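Local atomic coordinates of mandelate racemase/muconate lactonizing protein (Alicyclobacillus acidocaldarius LAA1, PDB entry 3QLD), a protein that belongs to the mandelate racemase/muconate lactonizing family of the enolase superfamily, pairing an alpha+beta N-terminal domain with a TIM-type barrel domain. Residues S46-A50 / M106-A110; R75-W79 / V94-D100; I172-D177 / G199-P203; L209-D213 / L235-T241. All coordinates share one frame; numbering follows the deposited sequence.

Contact 1: S46-A50 / M106-A110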
loop_
_atom_site.group_PDB
_atom_site.type_symbol
_atom_site.label_atom_id
_atom_site.label_comp_id
_atom_site.label_asym_id
_atom_site.label_seq_id
_atom_site.Cartn_x
_atom_site.Cartn_y
_atom_site.Cartn_z
ATOM N N SER A 46 -0.843 22.600 -1.268
ATOM C CA SER A 46 -1.634 21.450 -0.783
ATOM C C SER A 46 -0.898 20.819 0.349
ATOM O O SER A 46 0.257 21.178 0.603
ATOM C CB SER A 46 -1.767 20.394 -1.859
ATOM O OG SER A 46 -0.495 19.849 -2.137
ATOM N N GLU A 47 -1.564 19.866 1.022
ATOM C CA GLU A 47 -0.921 19.222 2.176
ATOM C C GLU A 47 -0.886 17.750 1.914
ATOM O O GLU A 47 -1.902 17.181 1.493
ATOM C CB GLU A 47 -1.679 19.474 3.473
ATOM C CG GLU A 47 -1.091 18.751 4.671
ATOM C CD GLU A 47 -1.746 19.207 5.981
ATOM O OE1 GLU A 47 -2.414 20.252 5.977
ATOM O OE2 GLU A 47 -1.614 18.543 7.023
ATOM N N CYS A 48 0.286 17.128 2.071
ATOM C CA CYS A 48 0.310 15.626 2.082
ATOM C C CYS A 48 -0.134 15.133 3.485
ATOM O O CYS A 48 0.484 15.529 4.464
ATOM C CB CYS A 48 1.716 15.153 1.685
ATOM S SG CYS A 48 1.779 13.307 1.729
ATOM N N VAL A 49 -1.240 14.372 3.590
ATOM C CA VAL A 49 -1.813 14.078 4.874
ATOM C C VAL A 49 -1.225 12.844 5.553
ATOM O O VAL A 49 -1.734 12.417 6.602
ATOM C CB VAL A 49 -3.388 13.852 4.795
ATOM C CG1 VAL A 49 -4.121 15.178 4.357
ATOM C CG2 VAL A 49 -3.749 12.758 3.858
ATOM N N ALA A 50 -0.212 12.244 4.943
ATOM C CA ALA A 50 0.472 11.095 5.608
ATOM C C ALA A 50 0.873 11.425 7.059
ATOM O O ALA A 50 1.529 12.479 7.312
ATOM C CB ALA A 50 1.715 10.645 4.792
HETATM N N MSE A 106 -1.602 9.226 -0.950
HETATM C CA MSE A 106 -1.505 10.519 -0.268
HETATM C C MSE A 106 -0.434 11.438 -0.887
HETATM O O MSE A 106 -0.616 12.681 -0.932
HETATM C CB MSE A 106 -1.287 10.339 1.244
HETATM C CG MSE A 106 -2.483 9.666 1.943
HETATM SE SE MSE A 106 -1.899 9.106 3.704
HETATM C CE MSE A 106 -3.564 8.390 4.391
ATOM N N SER A 107 0.659 10.836 -1.356
ATOM C CA SER A 107 1.726 11.572 -2.093
ATOM C C SER A 107 1.213 12.023 -3.467
ATOM O O SER A 107 1.372 13.216 -3.849
ATOM C CB SER A 107 2.997 10.702 -2.234
ATOM O OG SER A 107 3.602 10.757 -0.982
ATOM N N VAL A 108 0.528 11.121 -4.158
ATOM C CA VAL A 108 -0.055 11.440 -5.448
ATOM C C VAL A 108 -1.047 12.594 -5.283
ATOM O O VAL A 108 -1.043 13.559 -6.077
ATOM C CB VAL A 108 -0.740 10.176 -6.078
ATOM C CG1 VAL A 108 -1.702 10.579 -7.195
ATOM C CG2 VAL A 108 0.335 9.233 -6.695
ATOM N N ALA A 109 -1.883 12.489 -4.266
ATOM C CA ALA A 109 -2.922 13.484 -3.995
ATOM C C ALA A 109 -2.307 14.864 -3.745
ATOM O O ALA A 109 -2.922 15.924 -4.078
ATOM C CB ALA A 109 -3.648 13.087 -2.759
ATOM N N ALA A 110 -1.135 14.901 -3.090
ATOM C CA ALA A 110 -0.550 16.217 -2.831
ATOM C C ALA A 110 -0.198 16.949 -4.152
ATOM O O ALA A 110 -0.422 18.160 -4.298
ATOM C CB ALA A 110 0.625 16.138 -1.837
HETATM O O HOH W 1 -2.395 13.863 0.849
#
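C48 and A110 meet in a buried strand-on-helix contact of the N-terminal, enolase-type domain, where strand 43-48 of the antiparallel sheet lies against the first turns of helix 105-123. The short segments run antiparallel, at 169°, with their axes 7.3 Å apart. The small side chains facing each other are consistent with so close an approach: CB of C48 rests on CB of A110 at 3.8 Å. With SG anti to the backbone N (chi1 179°), C48 puts this sulfur 3.6 Å from the carbonyl O of M106. M106, present as selenomethionine, stretches beyond CG over the residues that follow the strand. Its side chain crosses that of V49 at about a right angle, and its SE comes to 3.6 Å from CA of A50. Between these layers a water accepts from the N of V49 and donates to the O of M106, joining the two backbones. On the other side of the strand E47 points away from the helix, and its OE1 accepts bonds from T302 and G305 of the barrel domain. At the far end, S46 OG donates to the carbonyl O of A110 at 2.7 Å, tilted 23° from the carbonyl plane.

Contact 2: R75-W79 / V94-D100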
loop_
_atom_site.group_PDB
_atom_site.type_symbol
_atom_site.label_atom_id
_atom_site.label_comp_id
_atom_site.label_asym_id
_atom_site.label_seq_id
_atom_site.Cartn_x
_atom_site.Cartn_y
_atom_site.Cartn_z
ATOM N N ARG A 75 8.428 13.015 -12.104
ATOM C CA ARG A 75 7.455 12.536 -13.075
ATOM C C ARG A 75 6.555 13.654 -13.505
ATOM O O ARG A 75 6.125 13.678 -14.686
ATOM C CB ARG A 75 6.610 11.390 -12.522
ATOM C CG ARG A 75 7.301 9.998 -12.664
ATOM C CD ARG A 75 6.382 9.029 -11.916
ATOM N NE ARG A 75 6.835 7.667 -12.087
ATOM C CZ ARG A 75 7.859 7.108 -11.442
ATOM N NH1 ARG A 75 8.588 7.821 -10.584
ATOM N NH2 ARG A 75 8.167 5.815 -11.705
ATOM N N PHE A 76 6.215 14.530 -12.551
ATOM C CA PHE A 76 5.331 15.676 -12.791
ATOM C C PHE A 76 6.036 16.719 -13.688
ATOM O O PHE A 76 5.418 17.233 -14.602
ATOM C CB PHE A 76 4.863 16.241 -11.445
ATOM C CG PHE A 76 4.087 17.516 -11.529
ATOM C CD1 PHE A 76 4.516 18.653 -10.796
ATOM C CD2 PHE A 76 2.924 17.607 -12.297
ATOM C CE1 PHE A 76 3.830 19.813 -10.830
ATOM C CE2 PHE A 76 2.233 18.813 -12.385
ATOM C CZ PHE A 76 2.660 19.919 -11.627
ATOM N N ALA A 77 7.316 16.999 -13.443
ATOM C CA ALA A 77 8.137 17.857 -14.318
ATOM C C ALA A 77 8.184 17.318 -15.732
ATOM O O ALA A 77 8.068 18.068 -16.690
ATOM C CB ALA A 77 9.555 17.953 -13.783
ATOM N N ARG A 78 8.346 16.007 -15.873
ATOM C CA ARG A 78 8.413 15.417 -17.207
ATOM C C ARG A 78 7.096 15.698 -17.936
ATOM O O ARG A 78 7.111 16.107 -19.112
ATOM C CB ARG A 78 8.736 13.910 -17.143
ATOM C CG ARG A 78 8.919 13.193 -18.518
ATOM C CD ARG A 78 9.263 11.667 -18.335
ATOM N NE ARG A 78 8.059 10.872 -18.011
ATOM C CZ ARG A 78 7.984 9.911 -17.071
ATOM N NH1 ARG A 78 9.044 9.606 -16.326
ATOM N NH2 ARG A 78 6.841 9.257 -16.862
ATOM N N TRP A 79 5.975 15.542 -17.233
ATOM C CA TRP A 79 4.649 15.729 -17.815
ATOM C C TRP A 79 4.398 17.197 -18.199
ATOM O O TRP A 79 3.742 17.457 -19.214
ATOM C CB TRP A 79 3.586 15.220 -16.849
ATOM C CG TRP A 79 2.114 15.385 -17.217
ATOM C CD1 TRP A 79 1.370 14.532 -17.981
ATOM C CD2 TRP A 79 1.193 16.412 -16.759
ATOM N NE1 TRP A 79 0.073 14.968 -18.066
ATOM C CE2 TRP A 79 -0.084 16.100 -17.308
ATOM C CE3 TRP A 79 1.311 17.521 -15.910
ATOM C CZ2 TRP A 79 -1.216 16.892 -17.100
ATOM C CZ3 TRP A 79 0.181 18.323 -15.686
ATOM C CH2 TRP A 79 -1.100 17.978 -16.283
ATOM N N VAL A 94 -3.951 15.557 -14.528
ATOM C CA VAL A 94 -2.597 15.529 -13.974
ATOM C C VAL A 94 -2.236 14.115 -13.461
ATOM O O VAL A 94 -1.067 13.713 -13.560
ATOM C CB VAL A 94 -2.320 16.719 -12.973
ATOM C CG1 VAL A 94 -3.228 16.646 -11.834
ATOM C CG2 VAL A 94 -0.895 16.694 -12.501
ATOM N N CYS A 95 -3.203 13.328 -12.982
ATOM C CA CYS A 95 -2.866 11.965 -12.524
ATOM C C CYS A 95 -2.288 11.039 -13.605
ATOM O O CYS A 95 -1.649 9.996 -13.293
ATOM C CB CYS A 95 -3.999 11.302 -11.752
ATOM S SG CYS A 95 -4.292 12.125 -10.173
ATOM N N GLU A 96 -2.423 11.443 -14.866
ATOM C CA GLU A 96 -1.821 10.688 -15.923
ATOM C C GLU A 96 -0.288 10.811 -15.895
ATOM O O GLU A 96 0.421 9.877 -16.335
ATOM C CB GLU A 96 -2.465 11.028 -17.286
ATOM C CG GLU A 96 -1.569 11.689 -18.343
ATOM C CD GLU A 96 -2.392 12.545 -19.339
ATOM O OE1 GLU A 96 -1.773 13.279 -20.160
ATOM O OE2 GLU A 96 -3.657 12.474 -19.288
ATOM N N ALA A 97 0.252 11.884 -15.324
ATOM C CA ALA A 97 1.728 11.961 -15.164
ATOM C C ALA A 97 2.219 10.833 -14.250
ATOM O O ALA A 97 3.396 10.451 -14.291
ATOM C CB ALA A 97 2.131 13.255 -14.547
ATOM N N LEU A 98 1.316 10.368 -13.393
ATOM C CA LEU A 98 1.684 9.437 -12.305
ATOM C C LEU A 98 1.019 8.078 -12.494
ATOM O O LEU A 98 0.997 7.256 -11.548
ATOM C CB LEU A 98 1.292 10.026 -10.958
ATOM C CG LEU A 98 1.826 11.443 -10.677
ATOM C CD1 LEU A 98 1.281 11.977 -9.303
ATOM C CD2 LEU A 98 3.342 11.493 -10.719
ATOM N N ARG A 99 0.494 7.824 -13.700
ATOM C CA ARG A 99 -0.347 6.629 -13.884
ATOM C C ARG A 99 0.432 5.320 -13.636
ATOM O O ARG A 99 -0.195 4.334 -13.304
ATOM C CB ARG A 99 -1.005 6.605 -15.273
ATOM C CG ARG A 99 0.049 6.449 -16.407
ATOM C CD ARG A 99 -0.450 7.018 -17.722
ATOM N NE ARG A 99 0.380 6.614 -18.859
ATOM C CZ ARG A 99 0.367 7.219 -20.051
ATOM N NH1 ARG A 99 -0.416 8.279 -20.266
ATOM N NH2 ARG A 99 1.148 6.777 -21.032
ATOM N N ASP A 100 1.763 5.311 -13.783
ATOM C CA ASP A 100 2.564 4.096 -13.559
ATOM C C ASP A 100 2.956 3.846 -12.119
ATOM O O ASP A 100 3.604 2.860 -11.862
ATOM C CB ASP A 100 3.865 4.101 -14.345
ATOM C CG ASP A 100 4.872 5.186 -13.886
ATOM O OD1 ASP A 100 4.456 6.316 -13.509
ATOM O OD2 ASP A 100 6.107 4.950 -13.956
#
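W79 lies against the 94-97 turn with one face of its indole. CB of A97 sits only 3.4 Å from CG of W79, above the CB-CG end of that face, while CA of V94 makes a CH-pi contact with the six-membered ring, 4.0 Å from its centroid and 28° off the normal. At the ring edge the indole NE1 donates to OE1 of E96 over 3.3 Å; the acceptor lies in the ring plane, but the donor stands above the carboxylate plane, the planes being nearly perpendicular. CG2 of V94, anti to its backbone N, fills the angle between W79 CZ3 and F76 CE2.

One turn earlier on the helix, R75 extends from CG to NE past CD2 of L98 and grips D100 side-on: NE reaches OD1 at 3.1 Å and NH2 reaches OD2 at 3.2 Å, the carboxylate lying at the guanidinium edge, planes 36° apart.

Further out, NH1 of R75 donates to the carbonyl O of H71 and NH2 also bridges to E53 of the second subunit; with D100, these would limit the guanidinium's rotation. The contact ties the C-terminal part of helix 61-80 to the connection leading into helix 105-123. Its chemistry is divided: at one end an indole packed on A97 and V94, its N-H used at the edge by E96; at the other an arginine shared by two carboxylates, which probably balance its charge.

Contact 3: I172-D177 / G199-P203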
loop_
_atom_site.group_PDB
_atom_site.type_symbol
_atom_site.label_atom_id
_atom_site.label_comp_id
_atom_site.label_asym_id
_atom_site.label_seq_id
_atom_site.Cartn_x
_atom_site.Cartn_y
_atom_site.Cartn_z
ATOM N N ILE A 172 -15.364 3.397 20.842
ATOM C CA ILE A 172 -15.879 2.246 21.498
ATOM C C ILE A 172 -14.975 1.000 21.291
ATOM O O ILE A 172 -14.160 0.973 20.348
ATOM C CB ILE A 172 -17.313 1.894 21.024
ATOM C CG1 ILE A 172 -17.320 1.547 19.521
ATOM C CG2 ILE A 172 -18.276 3.047 21.440
ATOM C CD1 ILE A 172 -18.603 0.746 19.113
ATOM N N ALA A 173 -15.081 0.058 22.230
ATOM C CA ALA A 173 -14.381 -1.215 22.167
ATOM C C ALA A 173 -15.154 -2.225 22.948
ATOM O O ALA A 173 -16.047 -1.860 23.718
ATOM C CB ALA A 173 -12.913 -1.087 22.681
ATOM N N PRO A 174 -14.862 -3.516 22.740
ATOM C CA PRO A 174 -15.622 -4.550 23.427
ATOM C C PRO A 174 -15.549 -4.334 24.943
ATOM O O PRO A 174 -14.467 -4.145 25.462
ATOM C CB PRO A 174 -14.897 -5.829 23.014
ATOM C CG PRO A 174 -14.273 -5.463 21.641
ATOM C CD PRO A 174 -13.820 -4.076 21.849
ATOM N N GLY A 175 -16.701 -4.291 25.617
ATOM C CA GLY A 175 -16.734 -4.137 27.072
ATOM C C GLY A 175 -16.927 -2.701 27.481
ATOM O O GLY A 175 -17.220 -2.419 28.662
ATOM N N ARG A 176 -16.721 -1.783 26.536
ATOM C CA ARG A 176 -16.892 -0.341 26.776
ATOM C C ARG A 176 -17.555 0.191 25.527
ATOM O O ARG A 176 -16.966 0.904 24.745
ATOM C CB ARG A 176 -15.545 0.330 27.046
ATOM C CG ARG A 176 -14.392 -0.686 27.377
ATOM C CD ARG A 176 -13.315 -0.230 28.396
ATOM N NE ARG A 176 -13.015 1.208 28.356
ATOM C CZ ARG A 176 -11.795 1.743 28.293
ATOM N NH1 ARG A 176 -11.658 3.072 28.269
ATOM N NH2 ARG A 176 -10.705 0.963 28.266
ATOM N N ASP A 177 -18.825 -0.167 25.363
ATOM C CA ASP A 177 -19.596 0.229 24.195
ATOM C C ASP A 177 -21.061 0.515 24.576
ATOM O O ASP A 177 -21.478 1.669 24.534
ATOM C CB ASP A 177 -19.491 -0.811 23.036
ATOM C CG ASP A 177 -19.585 -2.284 23.510
ATOM O OD1 ASP A 177 -20.236 -2.604 24.521
ATOM O OD2 ASP A 177 -18.998 -3.164 22.835
ATOM N N GLY A 199 -11.274 -0.918 14.673
ATOM C CA GLY A 199 -10.884 -2.336 14.472
ATOM C C GLY A 199 -10.773 -3.251 15.680
ATOM O O GLY A 199 -10.142 -4.325 15.617
ATOM N N SER A 200 -11.464 -2.897 16.752
ATOM C CA SER A 200 -11.316 -3.516 18.005
ATOM C C SER A 200 -12.220 -4.739 18.155
ATOM O O SER A 200 -12.070 -5.489 19.100
ATOM C CB SER A 200 -11.537 -2.442 19.105
ATOM O OG SER A 200 -12.905 -2.036 19.230
ATOM N N TYR A 201 -13.206 -4.917 17.242
ATOM C CA TYR A 201 -14.098 -6.089 17.286
ATOM C C TYR A 201 -13.608 -7.228 16.344
ATOM O O TYR A 201 -12.821 -7.021 15.385
ATOM C CB TYR A 201 -15.557 -5.728 16.950
ATOM C CG TYR A 201 -16.132 -4.766 17.975
ATOM C CD1 TYR A 201 -16.942 -5.235 19.034
ATOM C CD2 TYR A 201 -15.787 -3.439 17.940
ATOM C CE1 TYR A 201 -17.503 -4.327 20.013
ATOM C CE2 TYR A 201 -16.311 -2.500 18.924
ATOM C CZ TYR A 201 -17.130 -2.971 19.961
ATOM O OH TYR A 201 -17.567 -2.035 20.876
ATOM N N ARG A 202 -14.135 -8.410 16.619
ATOM C CA ARG A 202 -13.874 -9.621 15.856
ATOM C C ARG A 202 -15.216 -10.242 15.495
ATOM O O ARG A 202 -16.246 -9.908 16.092
ATOM C CB ARG A 202 -13.080 -10.594 16.740
ATOM C CG ARG A 202 -11.668 -10.083 17.115
ATOM C CD ARG A 202 -10.774 -9.811 15.889
ATOM N NE ARG A 202 -9.482 -9.288 16.335
ATOM C CZ ARG A 202 -9.212 -8.025 16.628
ATOM N NH1 ARG A 202 -10.134 -7.061 16.487
ATOM N NH2 ARG A 202 -7.992 -7.718 17.057
ATOM N N PRO A 203 -15.239 -11.180 14.526
ATOM C CA PRO A 203 -16.534 -11.741 14.178
ATOM C C PRO A 203 -17.369 -12.349 15.319
ATOM O O PRO A 203 -18.626 -12.246 15.275
ATOM C CB PRO A 203 -16.179 -12.763 13.116
ATOM C CG PRO A 203 -14.994 -12.127 12.435
ATOM C CD PRO A 203 -14.184 -11.636 13.606
#
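S200 opens the second segment's side of the contact, its OG lying 3.4 Å from both CA of A173 and CD of P174. These are van der Waals contacts with carbon atoms; the hydroxyl's hydrogen bond goes to the carbonyl O of A197, just before its own segment. The carbonyl O of S200 continues the same surface and lies 3.4 Å from CG of P174.

Y201 follows and has the largest share of the buried area. Its CG stands anti to the carbonyl carbon (chi1 -63°), an orientation that carries the phenol across the base of the facing turn. CG of P174 is placed over one ring face, 3.9 Å from the centroid and 19° off the normal, a CH-pi contact displaced toward the rim. CD1 of I172 approaches CE2 of Y201 at 4.0 Å, the two side chains crossing at about a right angle.

Both segments are loops that follow neighbouring parallel strands of the TIM-type barrel, 167-171 and 192-196, and lead into the helices after them. The facing loop makes a type II beta turn from A173 to R176, with G175 at positive phi and R176 N bonded to A173 O; D177 then occupies the N-cap position of helix 178-187, though its side chain makes no capping bond.

At the far end of the Y201 ring, OH donates to OD2 of D177 over 2.7 Å. The bond uses the anti lone pair of that oxygen, and the carboxylate is only 17° from coplanar with the ring. R202 turns back on its own segment, NH1 donating to the carbonyl oxygens of G199 and Y201.

Contact 4: L209-D213 / L235-T241. With SO4 (sulfate ion), chain F.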
loop_
_atom_site.group_PDB
_atom_site.type_symbol
_atom_site.label_atom_id
_atom_site.label_comp_id
_atom_site.label_asym_id
_atom_site.label_seq_id
_atom_site.Cartn_x
_atom_site.Cartn_y
_atom_site.Cartn_z
ATOM N N LEU A 209 -22.372 -6.002 18.984
ATOM C CA LEU A 209 -22.571 -4.908 18.068
ATOM C C LEU A 209 -24.050 -4.818 17.667
ATOM O O LEU A 209 -24.610 -3.732 17.434
ATOM C CB LEU A 209 -21.718 -5.127 16.798
ATOM C CG LEU A 209 -20.218 -4.814 17.033
ATOM C CD1 LEU A 209 -19.340 -5.229 15.782
ATOM C CD2 LEU A 209 -20.000 -3.327 17.293
ATOM N N ARG A 210 -24.681 -5.973 17.550
ATOM C CA ARG A 210 -26.103 -5.994 17.162
ATOM C C ARG A 210 -26.987 -5.334 18.261
ATOM O O ARG A 210 -27.983 -4.694 17.957
ATOM C CB ARG A 210 -26.540 -7.432 16.945
ATOM C CG ARG A 210 -28.148 -7.646 16.820
ATOM C CD ARG A 210 -28.877 -7.055 15.546
ATOM N NE ARG A 210 -30.293 -7.477 15.598
ATOM C CZ ARG A 210 -31.355 -6.662 15.447
ATOM N NH1 ARG A 210 -31.199 -5.349 15.202
ATOM N NH2 ARG A 210 -32.592 -7.178 15.528
ATOM N N GLN A 211 -26.559 -5.450 19.513
ATOM C CA GLN A 211 -27.286 -4.821 20.676
ATOM C C GLN A 211 -27.297 -3.306 20.495
ATOM O O GLN A 211 -28.211 -2.585 21.006
ATOM C CB GLN A 211 -26.621 -5.163 22.012
ATOM C CG GLN A 211 -26.620 -6.627 22.559
ATOM C CD GLN A 211 -25.627 -6.794 23.785
ATOM O OE1 GLN A 211 -25.341 -5.831 24.510
ATOM N NE2 GLN A 211 -25.075 -7.997 23.963
ATOM N N LEU A 212 -26.288 -2.809 19.775
ATOM C CA LEU A 212 -26.194 -1.400 19.488
ATOM C C LEU A 212 -27.217 -0.841 18.536
ATOM O O LEU A 212 -27.444 0.356 18.518
ATOM C CB LEU A 212 -24.754 -0.943 19.103
ATOM C CG LEU A 212 -23.658 -1.358 20.084
ATOM C CD1 LEU A 212 -22.322 -0.846 19.460
ATOM C CD2 LEU A 212 -23.860 -0.722 21.485
ATOM N N ASP A 213 -27.887 -1.685 17.758
ATOM C CA ASP A 213 -28.908 -1.198 16.834
ATOM C C ASP A 213 -30.031 -0.475 17.579
ATOM O O ASP A 213 -30.747 0.339 16.980
ATOM C CB ASP A 213 -29.527 -2.406 16.099
ATOM C CG ASP A 213 -28.663 -2.899 14.938
ATOM O OD1 ASP A 213 -27.653 -2.234 14.571
ATOM O OD2 ASP A 213 -28.992 -3.986 14.405
ATOM N N LEU A 235 -21.047 -9.267 8.763
ATOM C CA LEU A 235 -21.426 -8.427 9.894
ATOM C C LEU A 235 -22.412 -7.354 9.447
ATOM O O LEU A 235 -23.404 -7.117 10.113
ATOM C CB LEU A 235 -20.161 -7.819 10.540
ATOM C CG LEU A 235 -20.460 -6.798 11.648
ATOM C CD1 LEU A 235 -21.007 -7.517 12.906
ATOM C CD2 LEU A 235 -19.133 -6.055 11.997
ATOM N N GLN A 236 -22.143 -6.666 8.344
ATOM C CA GLN A 236 -23.066 -5.583 7.894
ATOM C C GLN A 236 -24.449 -6.124 7.599
ATOM O O GLN A 236 -25.478 -5.502 7.993
ATOM C CB GLN A 236 -22.529 -4.833 6.684
ATOM C CG GLN A 236 -23.457 -3.749 6.131
ATOM C CD GLN A 236 -23.739 -2.568 7.116
ATOM O OE1 GLN A 236 -23.256 -1.478 6.869
ATOM N NE2 GLN A 236 -24.526 -2.796 8.207
ATOM N N ALA A 237 -24.499 -7.350 7.028
ATOM C CA ALA A 237 -25.826 -8.013 6.709
ATOM C C ALA A 237 -26.643 -8.256 7.980
ATOM O O ALA A 237 -27.887 -8.203 7.932
ATOM C CB ALA A 237 -25.632 -9.356 5.941
ATOM N N SER A 238 -25.937 -8.425 9.114
ATOM C CA SER A 238 -26.578 -8.715 10.422
ATOM C C SER A 238 -26.953 -7.470 11.265
ATOM O O SER A 238 -27.688 -7.576 12.272
ATOM C CB SER A 238 -25.707 -9.625 11.269
ATOM O OG SER A 238 -24.516 -8.939 11.774
ATOM N N LEU A 239 -26.466 -6.325 10.827
ATOM C CA LEU A 239 -26.631 -5.046 11.544
ATOM C C LEU A 239 -27.590 -4.122 10.823
ATOM O O LEU A 239 -27.505 -3.855 9.590
ATOM C CB LEU A 239 -25.263 -4.306 11.685
ATOM C CG LEU A 239 -24.220 -4.911 12.631
ATOM C CD1 LEU A 239 -22.953 -4.064 12.536
ATOM C CD2 LEU A 239 -24.704 -4.934 14.074
ATOM N N ARG A 240 -28.531 -3.593 11.585
ATOM C CA ARG A 240 -29.401 -2.540 11.056
ATOM C C ARG A 240 -28.655 -1.192 10.943
ATOM O O ARG A 240 -28.931 -0.371 10.031
ATOM C CB ARG A 240 -30.686 -2.372 11.905
ATOM C CG ARG A 240 -31.471 -3.698 12.121
ATOM C CD ARG A 240 -31.984 -4.359 10.787
ATOM N NE ARG A 240 -31.016 -5.114 9.978
ATOM C CZ ARG A 240 -30.674 -6.402 10.149
ATOM N NH1 ARG A 240 -31.209 -7.139 11.133
ATOM N NH2 ARG A 240 -29.767 -6.950 9.346
ATOM N N THR A 241 -27.727 -0.975 11.859
ATOM C CA THR A 241 -26.848 0.237 11.835
ATOM C C THR A 241 -25.858 0.197 10.649
ATOM O O THR A 241 -25.226 -0.852 10.414
ATOM C CB THR A 241 -26.064 0.296 13.144
ATOM O OG1 THR A 241 -26.976 0.196 14.244
ATOM C CG2 THR A 241 -25.091 1.618 13.289
HETATM S S SO4 F . -34.789 -4.134 14.707
HETATM O O1 SO4 F . -33.518 -3.431 14.963
HETATM O O2 SO4 F . -35.448 -4.416 15.992
HETATM O O3 SO4 F . -35.602 -3.303 13.831
HETATM O O4 SO4 F . -34.485 -5.382 14.033
HETATM O O HOH W 2 -27.624 1.967 16.233
#
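D213 has both carboxylate oxygens doubly engaged, accepting four hydrogen bonds in all, three of them from R240 and T241 across the contact. The setting is the barrel domain, where the C-terminal ends of two successive outer helices, 206-211 and 229-238, meet before the chain turns toward the next strands. OD2 of D213 takes the backbone N of R240 at 2.9 Å, from above the carboxylate plane. The same oxygen offers its anti lone pair to NH1 of R210 at 2.7 Å, a salt bridge three residues along the same helix end.

R210 reaches D213 because its chain bends at chi2 (68°). Its guanidinium edge also meets a sulfate ion, likely a crystallisation component: NH1 donates to O1 in an almost straight bond (174°), and NH2 to O4. R240 NH1 lies over one guanidinium face of R210, and the neighbouring sulfate and carboxylate probably offset this gathering of positive charge.

Beside the polar cluster the helices meet through leucines, with CD1 of L209 3.9 Å from CD2 of L235 and CD2 of L239 against CA of R210. A water donates to both the carbonyl O of L212 and OG1 of T241. On OD1 of D213, the backbone N and hydroxyl of T241 arrive from the same face of the carboxylate, N at 3.0 Å and OG1 at a doubtfully short 2.5 Å.

The four contacts form two pairs, one in each domain. Contacts 1 and 2 belong to the N-terminal domain, with centres 15 Å apart. Contact 2 falls within the chain excursion between the segments of contact 1, and the two touch where V108 CG2 of helix 105-123 meets L98 CD1 at 3.9 Å. Contacts 3 and 4 come later, on the barrel; their centres are 13 Å apart, and Y201 and I172 of contact 3 pack on L209 and L212 of contact 4. Between the pairs the centres are 31 to 43 Å apart and nothing touches. Contacts 1 and 2 connect strand 43-48, helix 61-80 and helix 105-123; contacts 3 and 4 connect successive strand-helix units of the barrel.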